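Local coordinates for protein LbaCas13a H328A (C2c2) (Lachnospiraceae bacterium NK4A179, PDB 5WLH) that binds a CRISPR pre-crRNA guide and, as a Cas13a (C2c2) effector nuclease, cleaves RNA, at residues K469-G474 with I1172-C1177; S900-K905 with K954-D959; E278-F283 with K398-F403. One frame throughout, in Å; residues are numbered along the deposited sequence.

Contact 1: K469-G474 with I1172-C1177; sequences KEIELG and ILYQIC
Leu-473 and Tyr-1174 mark the closest approach of the two backbones, their CA atoms 6.2 Å apart, where the end of a short strand passes beside a helix. The strand, 470-472, is an outer strand of a three-stranded mixed sheet and runs parallel to the central strand, 1166-1169. Ile-471 pairs through its backbone with both Lys-1167 and Asn-1169, and Leu-473 with Asn-1169. Helix 1171-1180 follows the central strand almost directly and lies against the face of the sheet to which Ile-471 and Leu-473 point.

Leu-473 lays CG and CD2 against Tyr-1174: its CD2 is 3.7 Å from Tyr-1174 CB, and the same methyl reaches the ring carbon CD2 of the tyrosine. Tyr-1174 holds its CG anti to the backbone N (chi1 174°), beside the carbonyl carbon, and the ring beyond it comes over to Ile-471. Ile-471 crosses the tyrosine at about a right angle, its CD1 lying 4.0 Å from ring atom CD2 of Tyr-1174. The sheet-side aliphatic surface continues through Ile-1168, which touches all three of these side chains. Leu-1173 covers the other end of the contact, with its CD1 3.6 Å from Gly-474 CA. A side chain could hardly be accommodated at Gly-474: a beta carbon there would fall 2.6 Å from Leu-1173 CD1, and the positive phi of 92° would also press it against the carbonyl oxygen of Leu-473.

No hydrogen bond joins the two segments, and every touching residue is buried. The polar end of the tyrosine is satisfied elsewhere, since Tyr-1174 OH bonds to the carbonyl of Pro-1185. The helix thus meets this edge strand through apolar surface alone, while the tyrosine hydroxyl fixes the far end of the ring to the chain beyond the helix.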
loop_
_atom_site.group_PDB
_atom_site.type_symbol
_atom_site.label_atom_id
_atom_site.label_comp_id
_atom_site.label_asym_id
_atom_site.label_seq_id
_atom_site.Cartn_x
_atom_site.Cartn_y
_atom_site.Cartn_z
ATOM N N LYS A 469 10.499 -39.255 -5.855
ATOM C CA LYS A 469 11.715 -39.474 -5.092
ATOM C C LYS A 469 12.900 -38.726 -5.676
ATOM O O LYS A 469 13.968 -38.704 -5.053
ATOM C CB LYS A 469 12.031 -40.970 -5.024
ATOM C CG LYS A 469 10.974 -41.772 -4.296
ATOM C CD LYS A 469 11.230 -41.758 -2.801
ATOM C CE LYS A 469 10.478 -42.880 -2.102
ATOM N NZ LYS A 469 11.102 -43.243 -0.795
ATOM N N GLU A 470 12.740 -38.146 -6.862
ATOM C CA GLU A 470 13.738 -37.263 -7.450
ATOM C C GLU A 470 13.012 -36.077 -8.058
ATOM O O GLU A 470 12.081 -36.262 -8.846
ATOM C CB GLU A 470 14.564 -37.966 -8.527
ATOM C CG GLU A 470 15.564 -37.043 -9.216
ATOM C CD GLU A 470 16.687 -37.808 -9.881
ATOM O OE1 GLU A 470 17.614 -37.171 -10.436
ATOM O OE2 GLU A 470 16.638 -39.059 -9.841
ATOM N N ILE A 471 13.435 -34.864 -7.698
ATOM C CA ILE A 471 12.848 -33.650 -8.245
ATOM C C ILE A 471 13.957 -32.757 -8.783
ATOM O O ILE A 471 15.138 -32.941 -8.486
ATOM C CB ILE A 471 12.012 -32.878 -7.211
ATOM C CG1 ILE A 471 12.816 -32.625 -5.941
ATOM C CG2 ILE A 471 10.709 -33.624 -6.905
ATOM C CD1 ILE A 471 12.083 -31.731 -4.938
ATOM N N GLU A 472 13.553 -31.793 -9.606
ATOM C CA GLU A 472 14.466 -30.816 -10.188
ATOM C C GLU A 472 13.892 -29.423 -9.971
ATOM O O GLU A 472 12.768 -29.138 -10.395
ATOM C CB GLU A 472 14.682 -31.072 -11.681
ATOM C CG GLU A 472 15.630 -30.078 -12.341
ATOM C CD GLU A 472 15.919 -30.409 -13.804
ATOM O OE1 GLU A 472 15.423 -31.447 -14.297
ATOM O OE2 GLU A 472 16.652 -29.628 -14.457
ATOM N N LEU A 473 14.668 -28.561 -9.332
ATOM C CA LEU A 473 14.262 -27.179 -9.121
ATOM C C LEU A 473 15.027 -26.261 -10.070
ATOM O O LEU A 473 16.174 -26.531 -10.437
ATOM C CB LEU A 473 14.505 -26.772 -7.664
ATOM C CG LEU A 473 13.566 -27.393 -6.618
ATOM C CD1 LEU A 473 12.126 -27.229 -7.062
ATOM C CD2 LEU A 473 13.895 -28.867 -6.341
ATOM N N GLY A 474 14.375 -25.175 -10.481
ATOM C CA GLY A 474 15.025 -24.202 -11.323
ATOM C C GLY A 474 14.844 -24.430 -12.801
ATOM O O GLY A 474 15.572 -23.829 -13.595
ATOM N N ILE A 1172 20.337 -26.091 -4.095
ATOM C CA ILE A 1172 20.436 -24.795 -3.426
ATOM C C ILE A 1172 19.113 -24.050 -3.531
ATOM O O ILE A 1172 18.681 -23.407 -2.576
ATOM C CB ILE A 1172 21.598 -23.954 -3.987
ATOM C CG1 ILE A 1172 21.633 -22.563 -3.318
ATOM C CG2 ILE A 1172 21.482 -23.785 -5.456
ATOM C CD1 ILE A 1172 21.974 -22.590 -1.879
ATOM N N LEU A 1173 18.440 -24.159 -4.676
ATOM C CA LEU A 1173 17.179 -23.439 -4.851
ATOM C C LEU A 1173 16.087 -24.039 -3.983
ATOM O O LEU A 1173 15.323 -23.310 -3.344
ATOM C CB LEU A 1173 16.760 -23.464 -6.320
ATOM C CG LEU A 1173 17.757 -22.918 -7.323
ATOM C CD1 LEU A 1173 17.208 -23.089 -8.740
ATOM C CD2 LEU A 1173 18.089 -21.458 -7.013
ATOM N N TYR A 1174 15.997 -25.370 -3.961
ATOM C CA TYR A 1174 15.069 -26.040 -3.062
ATOM C C TYR A 1174 15.304 -25.589 -1.626
ATOM O O TYR A 1174 14.364 -25.227 -0.909
ATOM C CB TYR A 1174 15.240 -27.570 -3.183
ATOM C CG TYR A 1174 14.399 -28.303 -2.165
ATOM C CD1 TYR A 1174 14.859 -28.517 -0.867
ATOM C CD2 TYR A 1174 13.123 -28.741 -2.490
ATOM C CE1 TYR A 1174 14.066 -29.143 0.075
ATOM C CE2 TYR A 1174 12.315 -29.387 -1.551
ATOM C CZ TYR A 1174 12.798 -29.592 -0.279
ATOM O OH TYR A 1174 11.995 -30.196 0.656
ATOM N N GLN A 1175 16.568 -25.605 -1.191
ATOM C CA GLN A 1175 16.871 -25.345 0.207
ATOM C C GLN A 1175 16.603 -23.895 0.571
ATOM O O GLN A 1175 16.208 -23.609 1.709
ATOM C CB GLN A 1175 18.322 -25.737 0.499
ATOM C CG GLN A 1175 18.535 -27.266 0.311
ATOM C CD GLN A 1175 18.258 -28.019 1.592
ATOM O OE1 GLN A 1175 17.146 -28.478 1.830
ATOM N NE2 GLN A 1175 19.253 -28.091 2.452
ATOM N N ILE A 1176 16.796 -22.976 -0.374
ATOM C CA ILE A 1176 16.440 -21.584 -0.114
ATOM C C ILE A 1176 14.945 -21.469 0.148
ATOM O O ILE A 1176 14.512 -20.860 1.132
ATOM C CB ILE A 1176 16.874 -20.677 -1.278
ATOM C CG1 ILE A 1176 18.403 -20.527 -1.283
ATOM C CG2 ILE A 1176 16.212 -19.281 -1.112
ATOM C CD1 ILE A 1176 18.964 -19.890 -2.542
ATOM N N CYS A 1177 14.136 -22.057 -0.730
ATOM C CA CYS A 1177 12.693 -21.918 -0.568
ATOM C C CYS A 1177 12.208 -22.642 0.671
ATOM O O CYS A 1177 11.258 -22.184 1.322
ATOM C CB CYS A 1177 11.958 -22.430 -1.805
ATOM S SG CYS A 1177 12.200 -21.396 -3.244
#

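Contact 2: S900-K905 with K954-D959; sequences SSELQK and KIAGVD
Val-958 packs against the first turn of helix 901-911, has more of its surface covered than any other residue here, and divides its two methyls between three residues. CG1 of Val-958 lies 3.5 Å from Ser-900 OG and also touches Glu-902 CB, the glutamate crossing the valine at about a right angle. Ser-900 is the N-cap: with OG anti to its own backbone N (chi1 174°), the oxygen accepts from Leu-903 N at 2.9 Å in a nearly straight bond of 171°. The same OG therefore caps the helix and borders the valine. CG2 of Val-958 faces a wider gap, 4.1 Å to Leu-903 CD2.

Toward solvent the contact thins to a smaller patch. Partly exposed Ala-956, in the type I' turn from Ile-955 to Val-958, meets Glu-902 with its CB, 3.6 Å from Glu-902 OE2. The other carboxylate oxygen, Glu-902 OE1, is paired with Lys-905 NZ at 3.1 Å, and that lysine also bridges to Asp-605. Exposed Lys-954 NZ reaches Asp-959 OD1 at 2.6 Å across the hairpin and takes no part in the helix contact.

Asp-605 and Phe-607 lie in the sequence RNDSFH, which fits the RxxxxH signature of HEPN nucleases. The hairpin leads straight into helix 960-974, whose Val-963 touches Val-958, and packs on helix 901-911 and the loop of Phe-607.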
loop_
_atom_site.group_PDB
_atom_site.type_symbol
_atom_site.label_atom_id
_atom_site.label_comp_id
_atom_site.label_asym_id
_atom_site.label_seq_id
_atom_site.Cartn_x
_atom_site.Cartn_y
_atom_site.Cartn_z
ATOM N N SER A 900 -11.631 -29.846 6.073
ATOM C CA SER A 900 -10.595 -28.966 5.537
ATOM C C SER A 900 -9.767 -28.359 6.667
ATOM O O SER A 900 -10.234 -27.464 7.383
ATOM C CB SER A 900 -11.218 -27.864 4.677
ATOM O OG SER A 900 -10.232 -26.933 4.269
ATOM N N SER A 901 -8.523 -28.820 6.795
ATOM C CA SER A 901 -7.548 -28.139 7.646
ATOM C C SER A 901 -7.371 -26.676 7.247
ATOM O O SER A 901 -7.203 -25.805 8.111
ATOM C CB SER A 901 -6.204 -28.864 7.577
ATOM O OG SER A 901 -6.229 -30.043 8.355
ATOM N N GLU A 902 -7.408 -26.380 5.945
ATOM C CA GLU A 902 -7.182 -25.003 5.506
ATOM C C GLU A 902 -8.335 -24.088 5.906
ATOM O O GLU A 902 -8.104 -22.959 6.355
ATOM C CB GLU A 902 -6.950 -24.951 3.996
ATOM C CG GLU A 902 -6.686 -23.535 3.474
ATOM C CD GLU A 902 -5.323 -22.999 3.868
ATOM O OE1 GLU A 902 -4.451 -23.809 4.276
ATOM O OE2 GLU A 902 -5.124 -21.765 3.761
ATOM N N LEU A 903 -9.585 -24.544 5.747
ATOM C CA LEU A 903 -10.704 -23.743 6.243
ATOM C C LEU A 903 -10.595 -23.532 7.748
ATOM O O LEU A 903 -10.875 -22.439 8.252
ATOM C CB LEU A 903 -12.041 -24.397 5.888
ATOM C CG LEU A 903 -12.505 -24.173 4.444
ATOM C CD1 LEU A 903 -13.820 -24.898 4.175
ATOM C CD2 LEU A 903 -12.626 -22.664 4.096
ATOM N N GLN A 904 -10.160 -24.557 8.488
ATOM C CA GLN A 904 -9.981 -24.380 9.927
ATOM C C GLN A 904 -8.955 -23.290 10.247
ATOM O O GLN A 904 -9.113 -22.547 11.224
ATOM C CB GLN A 904 -9.604 -25.714 10.564
ATOM C CG GLN A 904 -10.774 -26.715 10.467
ATOM C CD GLN A 904 -10.449 -28.061 11.110
ATOM O OE1 GLN A 904 -9.440 -28.208 11.794
ATOM N NE2 GLN A 904 -11.284 -29.053 10.847
ATOM N N LYS A 905 -7.899 -23.180 9.445
ATOM C CA LYS A 905 -6.933 -22.106 9.654
ATOM C C LYS A 905 -7.571 -20.736 9.459
ATOM O O LYS A 905 -7.367 -19.826 10.273
ATOM C CB LYS A 905 -5.751 -22.245 8.698
ATOM C CG LYS A 905 -4.894 -23.475 8.863
ATOM C CD LYS A 905 -3.772 -23.346 7.828
ATOM C CE LYS A 905 -3.209 -24.673 7.439
ATOM N NZ LYS A 905 -2.273 -24.484 6.305
ATOM N N LYS A 954 -10.961 -20.244 -5.963
ATOM C CA LYS A 954 -10.341 -20.973 -4.869
ATOM C C LYS A 954 -9.049 -20.287 -4.465
ATOM O O LYS A 954 -8.421 -19.589 -5.261
ATOM C CB LYS A 954 -10.043 -22.424 -5.252
ATOM C CG LYS A 954 -11.300 -23.262 -5.418
ATOM C CD LYS A 954 -10.981 -24.601 -6.066
ATOM C CE LYS A 954 -11.469 -25.745 -5.201
ATOM N NZ LYS A 954 -12.926 -25.967 -5.386
ATOM N N ILE A 955 -8.661 -20.508 -3.217
ATOM C CA ILE A 955 -7.406 -20.015 -2.675
ATOM C C ILE A 955 -6.831 -21.121 -1.807
ATOM O O ILE A 955 -7.542 -21.686 -0.969
ATOM C CB ILE A 955 -7.603 -18.705 -1.880
ATOM C CG1 ILE A 955 -6.279 -18.217 -1.283
ATOM C CG2 ILE A 955 -8.679 -18.845 -0.804
ATOM C CD1 ILE A 955 -5.484 -17.363 -2.236
ATOM N N ALA A 956 -5.568 -21.469 -2.042
ATOM C CA ALA A 956 -4.895 -22.490 -1.241
ATOM C C ALA A 956 -5.726 -23.771 -1.173
ATOM O O ALA A 956 -5.802 -24.433 -0.135
ATOM C CB ALA A 956 -4.588 -21.960 0.162
ATOM N N GLY A 957 -6.402 -24.091 -2.282
ATOM C CA GLY A 957 -7.172 -25.308 -2.414
ATOM C C GLY A 957 -8.620 -25.247 -1.967
ATOM O O GLY A 957 -9.347 -26.233 -2.152
ATOM N N VAL A 958 -9.076 -24.140 -1.382
ATOM C CA VAL A 958 -10.424 -24.088 -0.837
ATOM C C VAL A 958 -11.210 -22.978 -1.512
ATOM O O VAL A 958 -10.647 -21.992 -2.000
ATOM C CB VAL A 958 -10.421 -23.910 0.696
ATOM C CG1 VAL A 958 -9.673 -25.066 1.362
ATOM C CG2 VAL A 958 -9.798 -22.594 1.075
ATOM N N ASP A 959 -12.528 -23.148 -1.533
ATOM C CA ASP A 959 -13.403 -22.216 -2.230
ATOM C C ASP A 959 -13.356 -20.858 -1.546
ATOM O O ASP A 959 -13.531 -20.772 -0.328
ATOM C CB ASP A 959 -14.852 -22.708 -2.229
ATOM C CG ASP A 959 -15.092 -23.862 -3.179
ATOM O OD1 ASP A 959 -14.146 -24.285 -3.880
ATOM O OD2 ASP A 959 -16.250 -24.339 -3.213
#

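Contact 3: E278-F283 with K398-F403; sequences EAFKKF and KMLNMF
Phe-280 and Phe-403 form an offset, near-parallel pair, their ring planes only 21° apart but slid so far that the rings barely overlap, with centroids 4.8 Å apart. What overlap remains is between the CG side of Phe-280 and the CE2 side of Phe-403: CE2 of Phe-403 sits over one face of Phe-280, 3.4 Å from Phe-280 CG. In return, CB of Phe-280 stands over a face of Phe-403, 3.6 Å from its centroid, as a CH-pi contact. Both phenylalanines place CG anti to the backbone N (chi1 -178° in each), beside the carbonyl carbon, and it is from this position that the two rings reach each other.

Leu-400 touches both Phe-280 and Phe-283. Its CD1 approaches the edge of the Phe-280 ring near the ring plane, while its other methyl, CD2, lies 3.9 Å from Phe-283 CD2, the side chains of Leu-400 and Phe-283 crossing at about a right angle.

The arrangement is a near-perpendicular helix-helix packing: helices 268-287 and 398-417 cross here at 96°, with their axes 8.3 Å apart. Ala-279 makes so near an approach possible: its CB rests 3.5 Å from Leu-400 N, against the backbone of the opposing helix, and also touches Met-399 CB. The nearest atom of the contact is about 6 Å from the bound RNA.

An alanine in place of Phe-403 would probably open a gap over one face of Phe-280 and lose the CH-pi contact of its CB. Around the pair, Tyr-443 meets the Phe-280 ring with its plane inclined, and Ile-444 of helix 429-458 touches both Phe-280 and Phe-283. The Phe-283 ring also makes an edge-to-face contact with Phe-404.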
loop_
_atom_site.group_PDB
_atom_site.type_symbol
_atom_site.label_atom_id
_atom_site.label_comp_id
_atom_site.label_asym_id
_atom_site.label_seq_id
_atom_site.Cartn_x
_atom_site.Cartn_y
_atom_site.Cartn_z
ATOM N N GLU A 278 22.987 -6.039 -22.260
ATOM C CA GLU A 278 23.575 -7.380 -22.304
ATOM C C GLU A 278 24.847 -7.447 -21.471
ATOM O O GLU A 278 25.133 -8.470 -20.842
ATOM C CB GLU A 278 23.860 -7.787 -23.749
ATOM C CG GLU A 278 22.627 -8.094 -24.596
ATOM C CD GLU A 278 22.011 -9.471 -24.334
ATOM O OE1 GLU A 278 22.494 -10.212 -23.455
ATOM O OE2 GLU A 278 21.028 -9.815 -25.029
ATOM N N ALA A 279 25.633 -6.367 -21.456
ATOM C CA ALA A 279 26.854 -6.377 -20.667
ATOM C C ALA A 279 26.527 -6.461 -19.188
ATOM O O ALA A 279 27.213 -7.159 -18.431
ATOM C CB ALA A 279 27.702 -5.129 -20.943
ATOM N N PHE A 280 25.471 -5.767 -18.762
ATOM C CA PHE A 280 25.093 -5.824 -17.361
ATOM C C PHE A 280 24.503 -7.183 -17.012
ATOM O O PHE A 280 24.728 -7.696 -15.914
ATOM C CB PHE A 280 24.095 -4.713 -17.025
ATOM C CG PHE A 280 23.714 -4.698 -15.577
ATOM C CD1 PHE A 280 24.617 -4.266 -14.620
ATOM C CD2 PHE A 280 22.489 -5.190 -15.164
ATOM C CE1 PHE A 280 24.300 -4.279 -13.280
ATOM C CE2 PHE A 280 22.166 -5.208 -13.812
ATOM C CZ PHE A 280 23.060 -4.750 -12.875
ATOM N N LYS A 281 23.738 -7.774 -17.931
ATOM C CA LYS A 281 23.278 -9.148 -17.735
ATOM C C LYS A 281 24.451 -10.081 -17.460
ATOM O O LYS A 281 24.374 -10.968 -16.592
ATOM C CB LYS A 281 22.504 -9.601 -18.972
ATOM C CG LYS A 281 22.045 -11.036 -18.918
ATOM C CD LYS A 281 20.668 -11.135 -19.545
ATOM C CE LYS A 281 20.748 -11.343 -21.027
ATOM N NZ LYS A 281 21.325 -12.675 -21.314
ATOM N N LYS A 282 25.562 -9.875 -18.168
ATOM C CA LYS A 282 26.747 -10.681 -17.916
ATOM C C LYS A 282 27.345 -10.358 -16.555
ATOM O O LYS A 282 27.795 -11.261 -15.846
ATOM C CB LYS A 282 27.784 -10.484 -19.028
ATOM C CG LYS A 282 29.096 -11.222 -18.728
ATOM C CD LYS A 282 29.947 -11.397 -19.974
ATOM C CE LYS A 282 31.318 -11.961 -19.613
ATOM N NZ LYS A 282 32.267 -10.878 -19.234
ATOM N N PHE A 283 27.335 -9.078 -16.163
ATOM C CA PHE A 283 27.753 -8.714 -14.814
ATOM C C PHE A 283 26.971 -9.497 -13.767
ATOM O O PHE A 283 27.544 -9.989 -12.790
ATOM C CB PHE A 283 27.583 -7.206 -14.592
ATOM C CG PHE A 283 27.870 -6.754 -13.184
ATOM C CD1 PHE A 283 26.866 -6.718 -12.217
ATOM C CD2 PHE A 283 29.132 -6.323 -12.831
ATOM C CE1 PHE A 283 27.134 -6.294 -10.936
ATOM C CE2 PHE A 283 29.405 -5.890 -11.550
ATOM C CZ PHE A 283 28.405 -5.880 -10.590
ATOM N N LYS A 398 33.895 -2.747 -22.269
ATOM C CA LYS A 398 33.601 -1.328 -22.453
ATOM C C LYS A 398 32.112 -1.050 -22.323
ATOM O O LYS A 398 31.718 -0.007 -21.796
ATOM C CB LYS A 398 34.089 -0.859 -23.822
ATOM C CG LYS A 398 35.559 -1.173 -24.097
ATOM C CD LYS A 398 36.334 0.064 -24.536
ATOM C CE LYS A 398 37.815 -0.037 -24.164
ATOM N NZ LYS A 398 38.054 0.094 -22.690
ATOM N N MET A 399 31.269 -1.960 -22.817
ATOM C CA MET A 399 29.834 -1.710 -22.767
ATOM C C MET A 399 29.304 -1.777 -21.339
ATOM O O MET A 399 28.282 -1.147 -21.033
ATOM C CB MET A 399 29.094 -2.692 -23.672
ATOM C CG MET A 399 29.310 -2.417 -25.171
ATOM S SD MET A 399 29.312 -0.656 -25.610
ATOM C CE MET A 399 27.704 -0.492 -26.407
ATOM N N LEU A 400 29.982 -2.519 -20.461
ATOM C CA LEU A 400 29.582 -2.550 -19.059
ATOM C C LEU A 400 29.958 -1.252 -18.351
ATOM O O LEU A 400 29.186 -0.739 -17.539
ATOM C CB LEU A 400 30.200 -3.754 -18.350
ATOM C CG LEU A 400 29.829 -3.888 -16.871
ATOM C CD1 LEU A 400 28.316 -3.978 -16.719
ATOM C CD2 LEU A 400 30.508 -5.101 -16.239
ATOM N N ASN A 401 31.138 -0.704 -18.639
ATOM C CA ASN A 401 31.485 0.600 -18.093
ATOM C C ASN A 401 30.493 1.660 -18.548
ATOM O O ASN A 401 30.095 2.524 -17.762
ATOM C CB ASN A 401 32.902 0.985 -18.507
ATOM C CG ASN A 401 33.953 0.038 -17.949
ATOM O OD1 ASN A 401 33.876 -0.386 -16.788
ATOM N ND2 ASN A 401 34.945 -0.301 -18.776
ATOM N N MET A 402 30.087 1.603 -19.816
ATOM C CA MET A 402 29.122 2.562 -20.330
ATOM C C MET A 402 27.752 2.341 -19.703
ATOM O O MET A 402 27.040 3.309 -19.419
ATOM C CB MET A 402 29.028 2.467 -21.852
ATOM C CG MET A 402 30.229 3.045 -22.606
ATOM S SD MET A 402 30.519 4.781 -22.199
ATOM C CE MET A 402 29.008 5.498 -22.780
ATOM N N PHE A 403 27.356 1.080 -19.492
ATOM C CA PHE A 403 26.089 0.844 -18.804
ATOM C C PHE A 403 26.089 1.536 -17.453
ATOM O O PHE A 403 25.123 2.204 -17.079
ATOM C CB PHE A 403 25.830 -0.654 -18.626
ATOM C CG PHE A 403 24.510 -0.945 -17.972
ATOM C CD1 PHE A 403 23.347 -0.951 -18.726
ATOM C CD2 PHE A 403 24.424 -1.155 -16.598
ATOM C CE1 PHE A 403 22.118 -1.181 -18.123
ATOM C CE2 PHE A 403 23.197 -1.392 -15.986
ATOM C CZ PHE A 403 22.045 -1.415 -16.754
#

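Overall arrangement
Contact 3 comes first along the chain and is complete before contact 1 opens, whereas contact 2 is nested within the long loop that contact 1 closes across nearly 700 residues. None of the three touches another. The centres of contacts 1 and 2 are about 25 Å apart, those of 1 and 3 about 30 Å, and those of 2 and 3 about 47 Å. They share no helix or sheet: contact 1 joins edge strand 470-472 to helix 1171-1180, contact 2 joins helix 901-911 to a hairpin 49 residues on, and contact 3 is a helix crossing. Contact 3 lies nearest the guide RNA; the nearest atoms of contacts 1 and 2 are about 16 and 14 Å from it.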